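Local coordinates for foldase protein PrsA (Bacillus subtilis, PDB 4WO7), which helps secreted proteins fold outside the membrane after translocation and has peptidyl-prolyl cis-trans isomerase activity that is not essential for its role in vivo, at residues Lys110-Gly115 with Lys217-Glu222; Leu165-Lys170 with Glu207-Tyr212; Leu92-Ala97 with Ala232-Ala237. All blocks are in the same frame, centred on the assembly; numbering follows the deposited sequence.

Contact 1 (Lys110-Gly115 with Lys217-Glu222)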
loop_
_atom_site.group_PDB
_atom_site.type_symbol
_atom_site.label_atom_id
_atom_site.label_comp_id
_atom_site.label_asym_id
_atom_site.label_seq_id
_atom_site.Cartn_x
_atom_site.Cartn_y
_atom_site.Cartn_z
ATOM N N LYS A 110 12.108 -22.107 20.620
ATOM C CA LYS A 110 11.168 -23.120 21.077
ATOM C C LYS A 110 9.781 -22.703 20.622
ATOM O O LYS A 110 8.936 -23.541 20.317
ATOM C CB LYS A 110 11.219 -23.297 22.596
ATOM C CG LYS A 110 10.662 -24.643 23.068
ATOM C CD LYS A 110 10.915 -24.885 24.549
ATOM C CE LYS A 110 9.713 -24.503 25.400
ATOM N NZ LYS A 110 8.648 -25.550 25.389
ATOM N N GLU A 111 9.572 -21.392 20.567
ATOM C CA GLU A 111 8.333 -20.812 20.065
ATOM C C GLU A 111 8.134 -21.089 18.586
ATOM O O GLU A 111 7.004 -21.176 18.116
ATOM C CB GLU A 111 8.330 -19.303 20.276
ATOM C CG GLU A 111 7.131 -18.599 19.683
ATOM C CD GLU A 111 7.147 -17.110 19.956
ATOM O OE1 GLU A 111 6.208 -16.417 19.513
ATOM O OE2 GLU A 111 8.100 -16.633 20.610
ATOM N N TYR A 112 9.231 -21.133 17.840
ATOM C CA TYR A 112 9.165 -21.453 16.420
ATOM C C TYR A 112 8.967 -22.958 16.231
ATOM O O TYR A 112 8.236 -23.392 15.337
ATOM C CB TYR A 112 10.420 -20.981 15.690
ATOM C CG TYR A 112 10.344 -21.160 14.187
ATOM C CD1 TYR A 112 9.687 -20.231 13.390
ATOM C CD2 TYR A 112 10.908 -22.266 13.568
ATOM C CE1 TYR A 112 9.605 -20.395 12.017
ATOM C CE2 TYR A 112 10.827 -22.438 12.195
ATOM C CZ TYR A 112 10.177 -21.499 11.426
ATOM O OH TYR A 112 10.102 -21.673 10.061
ATOM N N TRP A 113 9.638 -23.746 17.067
ATOM C CA TRP A 113 9.525 -25.196 17.020
ATOM C C TRP A 113 8.067 -25.595 17.220
ATOM O O TRP A 113 7.503 -26.325 16.408
ATOM C CB TRP A 113 10.416 -25.811 18.109
ATOM C CG TRP A 113 10.475 -27.302 18.153
ATOM C CD1 TRP A 113 11.276 -28.114 17.403
ATOM C CD2 TRP A 113 9.716 -28.167 19.010
ATOM N NE1 TRP A 113 11.057 -29.431 17.733
ATOM C CE2 TRP A 113 10.098 -29.490 18.712
ATOM C CE3 TRP A 113 8.736 -27.951 19.984
ATOM C CZ2 TRP A 113 9.544 -30.589 19.357
ATOM C CZ3 TRP A 113 8.186 -29.047 20.622
ATOM C CH2 TRP A 113 8.591 -30.347 20.307
ATOM N N GLU A 114 7.461 -25.117 18.302
ATOM C CA GLU A 114 6.029 -25.293 18.524
ATOM C C GLU A 114 5.297 -24.312 17.606
ATOM O O GLU A 114 5.315 -23.104 17.826
ATOM C CB GLU A 114 5.674 -25.091 19.996
ATOM C CG GLU A 114 5.859 -23.673 20.501
ATOM C CD GLU A 114 6.124 -23.603 21.995
ATOM O OE1 GLU A 114 6.098 -24.658 22.666
ATOM O OE2 GLU A 114 6.360 -22.485 22.502
ATOM N N GLY A 115 4.638 -24.838 16.585
ATOM C CA GLY A 115 4.060 -24.015 15.541
ATOM C C GLY A 115 4.512 -24.654 14.241
ATOM O O GLY A 115 3.950 -24.421 13.173
ATOM N N LYS A 217 19.576 -25.688 16.271
ATOM C CA LYS A 217 20.441 -24.743 15.569
ATOM C C LYS A 217 19.913 -24.330 14.197
ATOM O O LYS A 217 20.080 -23.175 13.804
ATOM C CB LYS A 217 21.849 -25.319 15.413
ATOM C CG LYS A 217 22.515 -25.719 16.722
ATOM C CD LYS A 217 24.027 -25.820 16.573
ATOM C CE LYS A 217 24.690 -26.034 17.925
ATOM N NZ LYS A 217 26.176 -26.070 17.851
ATOM N N GLU A 218 19.280 -25.247 13.467
ATOM C CA GLU A 218 18.715 -24.888 12.169
ATOM C C GLU A 218 17.521 -23.963 12.336
ATOM O O GLU A 218 17.308 -23.077 11.511
ATOM C CB GLU A 218 18.308 -26.131 11.358
ATOM C CG GLU A 218 19.465 -26.903 10.742
ATOM C CD GLU A 218 20.278 -26.029 9.802
ATOM O OE1 GLU A 218 19.667 -25.230 9.057
ATOM O OE2 GLU A 218 21.522 -26.130 9.812
ATOM N N LEU A 219 16.747 -24.153 13.397
ATOM C CA LEU A 219 15.584 -23.304 13.609
ATOM C C LEU A 219 16.011 -21.902 14.025
ATOM O O LEU A 219 15.349 -20.925 13.681
ATOM C CB LEU A 219 14.647 -23.908 14.655
ATOM C CG LEU A 219 13.969 -25.206 14.209
ATOM C CD1 LEU A 219 13.019 -25.718 15.282
ATOM C CD2 LEU A 219 13.262 -25.063 12.856
ATOM N N LYS A 220 17.111 -21.803 14.765
ATOM C CA LYS A 220 17.635 -20.500 15.149
ATOM C C LYS A 220 17.971 -19.713 13.882
ATOM O O LYS A 220 17.691 -18.518 13.780
ATOM C CB LYS A 220 18.862 -20.634 16.047
ATOM C CG LYS A 220 19.207 -19.341 16.763
ATOM C CD LYS A 220 20.395 -19.486 17.697
ATOM C CE LYS A 220 20.546 -18.266 18.598
ATOM N NZ LYS A 220 21.659 -18.446 19.572
ATOM N N SER A 221 18.571 -20.400 12.914
ATOM C CA SER A 221 18.975 -19.769 11.668
ATOM C C SER A 221 17.734 -19.341 10.897
ATOM O O SER A 221 17.729 -18.293 10.250
ATOM C CB SER A 221 19.836 -20.718 10.830
ATOM O OG SER A 221 21.116 -20.892 11.413
ATOM N N GLU A 222 16.682 -20.150 10.974
ATOM C CA GLU A 222 15.416 -19.813 10.333
ATOM C C GLU A 222 14.723 -18.628 10.998
ATOM O O GLU A 222 14.176 -17.767 10.308
ATOM C CB GLU A 222 14.467 -21.008 10.336
ATOM C CG GLU A 222 14.810 -22.097 9.340
ATOM C CD GLU A 222 13.702 -23.130 9.230
ATOM O OE1 GLU A 222 12.544 -22.731 8.986
ATOM O OE2 GLU A 222 13.986 -24.337 9.391
#
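Y112 and W113 share the same first torsion, CG trans to the backbone N (chi1 -174° and -177°), yet as neighbours on the helix they point different ways, and L219 of helix 216-228 reaches in with one methyl for each of them. The leucine's CG stands beside its own N, opposite the carbonyl carbon, which carries the fork across toward helix 106-113. CD1 of L219 meets the indole of W113 at its rim, in the ring plane, 3.6 Å from CD1 of W113, and the same methyl lies 3.8 Å from CB of W113. CD2 of L219 does likewise for the phenol, 3.6 Å from CE2 of Y112. Neither ring offers a face to this leucine; each is touched at its edge by its own methyl.

One turn further along, E222 supplies the polar half of the contact. Its chain runs extended beyond CG and brings the carboxylate up to the end of the phenol, where OH of Y112 donates a weak hydrogen bond of 2.9 Å to OE1 of E222. The ring and carboxylate planes stand 77° apart, so the two groups meet nearly crosswise rather than lying flat together. OE1 is shared: it also takes a weak hydrogen bond from W167 NE1 and has a long ion pair with R121, neighbours that would tend to favour a charged carboxylate. On the phenol, V223 and Q226 of helix 216-228 continue the packing, while I109 and L116 add to the surroundings of L219.

Helix 106-113 leads into the first strand of the four-stranded sheet, and helix 216-228 follows its last. The contact thus joins the incoming and outgoing helices beside the sheet of the parvulin-type PPIase domain, where the chain passes to and from the flanking regions.

Contact 2 (Leu165-Lys170 with Glu207-Tyr212); sequences LGWFAK and EERGKY
W167 and E207 make the closest contact of this surface patch, by van der Waals packing. The indole leaves strand 164-169 with CG beside its own N (chi1 -65°), and this swing carries the six-membered ring across to the start of the 207-212 segment. E207 comes to meet it with CG lodged between N and the carbonyl carbon (chi1 59°) and the chain straight beyond. Its carboxylate reaches the CZ2-CH2 corner obliquely, OE2 of E207 3.4 Å from CZ2 of W167 and CD of E207 3.8 Å from CH2 of W167, with the two planes 43° apart. CG of E207 extends the cover, 4.0 Å from CH2 of W167. With an alanine here the carboxylate arm is gone, and the CZ2-CH2 corner would probably lose the closer of its neighbours, leaving the indole freer to rock.

R209 adds aliphatic contact near its backbone. CA of R209 lies 4.0 Å from CH2 of W167, and CB of R209 4.1 Å from CZ3 of W167. The rest of that side chain bends at chi2 and leads away toward W113, where its placement is doubtful.

No polar bond joins the two segments. The backbone oxygen E208 O merely approaches the indole rim near the ring plane, 4.2 Å from CH2 of W167. The indole's own N-H looks elsewhere, in a weak hydrogen bond to E222 OE1 on helix 216-228.

Strand 119-127 lies between strands 164-169 and 200-207 in the sheet, and its R121 touches W167. The indole therefore bridges from an edge strand past that middle strand to the exit of the next, on the antiparallel four-stranded sheet of the parvulin fold.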
loop_
_atom_site.group_PDB
_atom_site.type_symbol
_atom_site.label_atom_id
_atom_site.label_comp_id
_atom_site.label_asym_id
_atom_site.label_seq_id
_atom_site.Cartn_x
_atom_site.Cartn_y
_atom_site.Cartn_z
ATOM N N LEU A 165 9.197 -24.438 -0.924
ATOM C CA LEU A 165 7.945 -23.838 -0.462
ATOM C C LEU A 165 7.973 -23.497 1.029
ATOM O O LEU A 165 7.023 -22.920 1.559
ATOM C CB LEU A 165 6.780 -24.789 -0.743
ATOM C CG LEU A 165 6.439 -24.946 -2.221
ATOM C CD1 LEU A 165 5.557 -26.164 -2.427
ATOM C CD2 LEU A 165 5.751 -23.690 -2.727
ATOM N N GLY A 166 9.060 -23.848 1.707
ATOM C CA GLY A 166 9.130 -23.650 3.142
ATOM C C GLY A 166 8.178 -24.603 3.853
ATOM O O GLY A 166 7.731 -25.591 3.269
ATOM N N TRP A 167 7.869 -24.310 5.114
ATOM C CA TRP A 167 6.994 -25.165 5.920
ATOM C C TRP A 167 5.521 -24.879 5.667
ATOM O O TRP A 167 5.144 -23.757 5.333
ATOM C CB TRP A 167 7.278 -24.978 7.411
ATOM C CG TRP A 167 8.643 -25.429 7.833
ATOM C CD1 TRP A 167 9.790 -24.685 7.848
ATOM C CD2 TRP A 167 9.006 -26.729 8.317
ATOM N NE1 TRP A 167 10.843 -25.444 8.300
ATOM C CE2 TRP A 167 10.386 -26.704 8.598
ATOM C CE3 TRP A 167 8.299 -27.916 8.536
ATOM C CZ2 TRP A 167 11.071 -27.814 9.088
ATOM C CZ3 TRP A 167 8.982 -29.015 9.023
ATOM C CH2 TRP A 167 10.351 -28.956 9.293
ATOM N N PHE A 168 4.693 -25.908 5.827
ATOM C CA PHE A 168 3.249 -25.763 5.689
ATOM C C PHE A 168 2.547 -26.979 6.279
ATOM O O PHE A 168 3.095 -28.083 6.256
ATOM C CB PHE A 168 2.878 -25.616 4.220
ATOM C CG PHE A 168 3.233 -26.821 3.401
ATOM C CD1 PHE A 168 4.538 -27.039 2.977
ATOM C CD2 PHE A 168 2.261 -27.745 3.064
ATOM C CE1 PHE A 168 4.860 -28.160 2.229
ATOM C CE2 PHE A 168 2.577 -28.864 2.315
ATOM C CZ PHE A 168 3.875 -29.072 1.900
ATOM N N ALA A 169 1.336 -26.789 6.796
ATOM C CA ALA A 169 0.579 -27.902 7.362
ATOM C C ALA A 169 -0.341 -28.493 6.297
ATOM O O ALA A 169 -0.437 -27.966 5.190
ATOM C CB ALA A 169 -0.215 -27.442 8.570
ATOM N N LYS A 170 -1.024 -29.581 6.641
ATOM C CA LYS A 170 -1.871 -30.306 5.694
ATOM C C LYS A 170 -3.243 -29.684 5.537
ATOM O O LYS A 170 -3.892 -29.803 4.499
ATOM C CB LYS A 170 -2.042 -31.752 6.155
ATOM C CG LYS A 170 -2.608 -32.677 5.095
ATOM C CD LYS A 170 -2.558 -34.142 5.525
ATOM C CE LYS A 170 -3.621 -34.507 6.563
ATOM N NZ LYS A 170 -3.603 -35.971 6.872
ATOM N N GLU A 207 11.749 -32.699 4.483
ATOM C CA GLU A 207 12.049 -33.128 5.836
ATOM C C GLU A 207 10.799 -33.239 6.681
ATOM O O GLU A 207 9.837 -32.484 6.500
ATOM C CB GLU A 207 13.068 -32.179 6.491
ATOM C CG GLU A 207 12.675 -30.698 6.608
ATOM C CD GLU A 207 13.565 -29.937 7.594
ATOM O OE1 GLU A 207 14.030 -30.548 8.581
ATOM O OE2 GLU A 207 13.807 -28.726 7.379
ATOM N N GLU A 208 10.834 -34.186 7.614
ATOM C CA GLU A 208 9.856 -34.221 8.675
ATOM C C GLU A 208 10.371 -33.322 9.770
ATOM O O GLU A 208 11.536 -32.921 9.805
ATOM C CB GLU A 208 9.607 -35.621 9.229
ATOM C CG GLU A 208 8.748 -36.512 8.377
ATOM C CD GLU A 208 8.586 -37.873 9.005
ATOM O OE1 GLU A 208 9.199 -38.102 10.070
ATOM O OE2 GLU A 208 7.845 -38.709 8.452
ATOM N N ARG A 209 9.445 -32.998 10.644
ATOM C CA ARG A 209 9.631 -32.051 11.714
ATOM C C ARG A 209 10.401 -32.415 12.985
ATOM O O ARG A 209 10.934 -31.535 13.627
ATOM C CB ARG A 209 8.238 -31.633 12.130
ATOM C CG ARG A 209 8.199 -30.435 12.966
ATOM C CD ARG A 209 7.658 -30.798 14.300
ATOM N NE ARG A 209 8.072 -29.799 15.256
ATOM C CZ ARG A 209 7.307 -29.336 16.231
ATOM N NH1 ARG A 209 6.072 -29.778 16.407
ATOM N NH2 ARG A 209 7.791 -28.418 17.025
ATOM N N GLY A 210 10.450 -33.684 13.358
ATOM C CA GLY A 210 10.573 -34.058 14.762
ATOM C C GLY A 210 11.150 -33.123 15.832
ATOM O O GLY A 210 10.537 -32.128 16.220
ATOM N N LYS A 211 12.327 -33.487 16.330
ATOM C CA LYS A 211 12.774 -33.101 17.676
ATOM C C LYS A 211 13.499 -31.763 17.906
ATOM O O LYS A 211 14.327 -31.352 17.107
ATOM C CB LYS A 211 13.675 -34.229 18.175
ATOM C CG LYS A 211 13.180 -34.885 19.438
ATOM C CD LYS A 211 14.017 -36.095 19.796
ATOM C CE LYS A 211 13.148 -37.330 19.955
ATOM N NZ LYS A 211 13.924 -38.481 20.482
ATOM N N TYR A 212 13.208 -31.121 19.040
ATOM C CA TYR A 212 13.919 -29.913 19.474
ATOM C C TYR A 212 15.253 -30.394 20.038
ATOM O O TYR A 212 15.397 -31.584 20.313
ATOM C CB TYR A 212 13.107 -29.132 20.519
ATOM C CG TYR A 212 13.668 -27.781 20.926
ATOM C CD1 TYR A 212 14.573 -27.652 21.975
ATOM C CD2 TYR A 212 13.256 -26.625 20.270
ATOM C CE1 TYR A 212 15.066 -26.405 22.341
ATOM C CE2 TYR A 212 13.739 -25.386 20.626
ATOM C CZ TYR A 212 14.641 -25.278 21.660
ATOM O OH TYR A 212 15.113 -24.032 22.007
#

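Contact 3 (Leu92-Ala97 with Ala232-Ala237); sequences LLTQKA and AAVQEA
T94 meets V234 at a helix-helix crossing in the helical region flanking the PPIase domain: helix 81-101 comes ahead of the sheet in the chain, helix 231-244 after it. The short segments pass at 74°, their axes 8.9 Å apart at the closest, and the contact is buried, with carbon atoms meeting main-chain oxygens and an amide as well as carbon.

At T94 one valine methyl meets two atoms. CG1 of V234 lies 3.8 Å from CB of T94 and 3.5 Å from the backbone O of T94, so a methyl packs against main chain as well as side chain. The hydroxyl takes no part in this: with OG1 between N and the carbonyl carbon (chi1 54°), it turns back to hydrogen-bond E91 O and Y90 O within its own helix. L46 of helix 21-49 also packs on T94, bringing a third helix to the crossing.

Q95 leaves its helix away from the other segment, but a bend at chi2 (-74°) returns the amide, and NE2 of Q95 comes 4.1 Å from CG2 of V234. The valine is thus shared, one methyl to each of two successive residues. The same amide nitrogen donates a hydrogen bond to L228 O at the end of helix 216-228, which fixes the amide beside the methyl.

One turn beyond T94 comes A97, facing A237 with CA atoms 6.7 Å apart. Small side chains on both helices suit such an approach, and V238 and L46 also touch A97. Here the backbone supplies the contact: the carbonyl O of A97, hydrogen-bonded to N101 ND2, lies 4.4 Å from CB of A237.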
loop_
_atom_site.group_PDB
_atom_site.type_symbol
_atom_site.label_atom_id
_atom_site.label_comp_id
_atom_site.label_asym_id
_atom_site.label_seq_id
_atom_site.Cartn_x
_atom_site.Cartn_y
_atom_site.Cartn_z
ATOM N N LEU A 92 22.028 -3.987 1.993
ATOM C CA LEU A 92 23.054 -4.870 2.538
ATOM C C LEU A 92 23.595 -4.310 3.852
ATOM O O LEU A 92 23.872 -5.063 4.785
ATOM C CB LEU A 92 24.201 -5.079 1.541
ATOM C CG LEU A 92 23.890 -5.847 0.250
ATOM C CD1 LEU A 92 25.081 -5.834 -0.702
ATOM C CD2 LEU A 92 23.489 -7.283 0.550
ATOM N N LEU A 93 23.748 -2.990 3.922
ATOM C CA LEU A 93 24.187 -2.345 5.159
ATOM C C LEU A 93 23.186 -2.529 6.296
ATOM O O LEU A 93 23.562 -2.909 7.406
ATOM C CB LEU A 93 24.423 -0.852 4.941
ATOM C CG LEU A 93 25.686 -0.486 4.162
ATOM C CD1 LEU A 93 25.649 0.987 3.800
ATOM C CD2 LEU A 93 26.940 -0.800 4.969
ATOM N N THR A 94 21.914 -2.262 6.021
ATOM C CA THR A 94 20.878 -2.388 7.044
ATOM C C THR A 94 20.746 -3.852 7.468
ATOM O O THR A 94 20.341 -4.159 8.592
ATOM C CB THR A 94 19.512 -1.860 6.547
ATOM O OG1 THR A 94 19.162 -2.520 5.323
ATOM C CG2 THR A 94 19.572 -0.352 6.302
ATOM N N GLN A 95 21.097 -4.751 6.555
ATOM C CA GLN A 95 21.072 -6.179 6.841
ATOM C C GLN A 95 22.198 -6.539 7.806
ATOM O O GLN A 95 22.006 -7.295 8.762
ATOM C CB GLN A 95 21.206 -6.981 5.548
ATOM C CG GLN A 95 19.916 -7.097 4.773
ATOM C CD GLN A 95 18.940 -8.051 5.422
ATOM O OE1 GLN A 95 19.239 -9.231 5.617
ATOM N NE2 GLN A 95 17.781 -7.534 5.802
ATOM N N LYS A 96 23.376 -5.989 7.545
ATOM C CA LYS A 96 24.546 -6.263 8.365
ATOM C C LYS A 96 24.343 -5.672 9.752
ATOM O O LYS A 96 24.726 -6.276 10.756
ATOM C CB LYS A 96 25.819 -5.722 7.708
ATOM C CG LYS A 96 26.353 -6.620 6.599
ATOM C CD LYS A 96 27.738 -6.197 6.142
ATOM C CE LYS A 96 28.430 -7.314 5.383
ATOM N NZ LYS A 96 29.801 -6.919 4.968
ATOM N N ALA A 97 23.742 -4.486 9.799
ATOM C CA ALA A 97 23.425 -3.834 11.060
ATOM C C ALA A 97 22.464 -4.692 11.870
ATOM O O ALA A 97 22.638 -4.850 13.075
ATOM C CB ALA A 97 22.815 -2.457 10.818
ATOM N N ALA A 232 10.431 -3.754 9.973
ATOM C CA ALA A 232 10.293 -3.098 11.268
ATOM C C ALA A 232 11.400 -3.579 12.201
ATOM O O ALA A 232 11.965 -2.806 12.976
ATOM C CB ALA A 232 8.937 -3.384 11.875
ATOM N N ALA A 233 11.702 -4.870 12.111
ATOM C CA ALA A 233 12.710 -5.490 12.962
ATOM C C ALA A 233 14.108 -4.997 12.574
ATOM O O ALA A 233 14.984 -4.811 13.421
ATOM C CB ALA A 233 12.632 -7.018 12.858
ATOM N N VAL A 234 14.307 -4.795 11.277
ATOM C CA VAL A 234 15.568 -4.270 10.769
ATOM C C VAL A 234 15.788 -2.836 11.263
ATOM O O VAL A 234 16.829 -2.526 11.840
ATOM C CB VAL A 234 15.610 -4.299 9.221
ATOM C CG1 VAL A 234 16.889 -3.637 8.700
ATOM C CG2 VAL A 234 15.538 -5.733 8.713
ATOM N N GLN A 235 14.801 -1.971 11.044
ATOM C CA GLN A 235 14.906 -0.569 11.445
ATOM C C GLN A 235 15.020 -0.416 12.949
ATOM O O GLN A 235 15.693 0.491 13.441
ATOM C CB GLN A 235 13.700 0.231 10.946
ATOM C CG GLN A 235 13.781 0.629 9.488
ATOM C CD GLN A 235 15.005 1.478 9.205
ATOM O OE1 GLN A 235 15.302 2.411 9.949
ATOM N NE2 GLN A 235 15.738 1.140 8.148
ATOM N N GLU A 236 14.364 -1.310 13.676
ATOM C CA GLU A 236 14.493 -1.345 15.122
ATOM C C GLU A 236 15.961 -1.584 15.466
ATOM O O GLU A 236 16.503 -0.969 16.385
ATOM C CB GLU A 236 13.585 -2.428 15.719
ATOM C CG GLU A 236 13.561 -2.464 17.244
ATOM C CD GLU A 236 12.692 -3.583 17.794
ATOM O OE1 GLU A 236 11.870 -4.135 17.031
ATOM O OE2 GLU A 236 12.817 -3.897 18.998
ATOM N N ALA A 237 16.606 -2.475 14.720
ATOM C CA ALA A 237 18.023 -2.751 14.926
ATOM C C ALA A 237 18.915 -1.591 14.493
ATOM O O ALA A 237 19.843 -1.213 15.210
ATOM C CB ALA A 237 18.428 -4.008 14.178
#

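How the contacts relate
The three contacts are nested along the chain: contact 3 closes the widest loop, contact 1 lies within it, and contact 2 within that. Contacts 1 and 2 adjoin, their centres about 11 Å apart, linked by W113 to the 207-212 segment and by E222 to W167; together they set the edge strand 164-169 beside the helices that precede and follow the sheet in the chain. Contact 3 lies apart, its centre about 21 Å from that of contact 1 and about 28 Å from that of contact 2. Helices 81-101 and 106-113 follow each other, as do 216-228 and 231-244, so the two runs of chain meet twice, once beside the PPIase sheet and once within the flanking helical region.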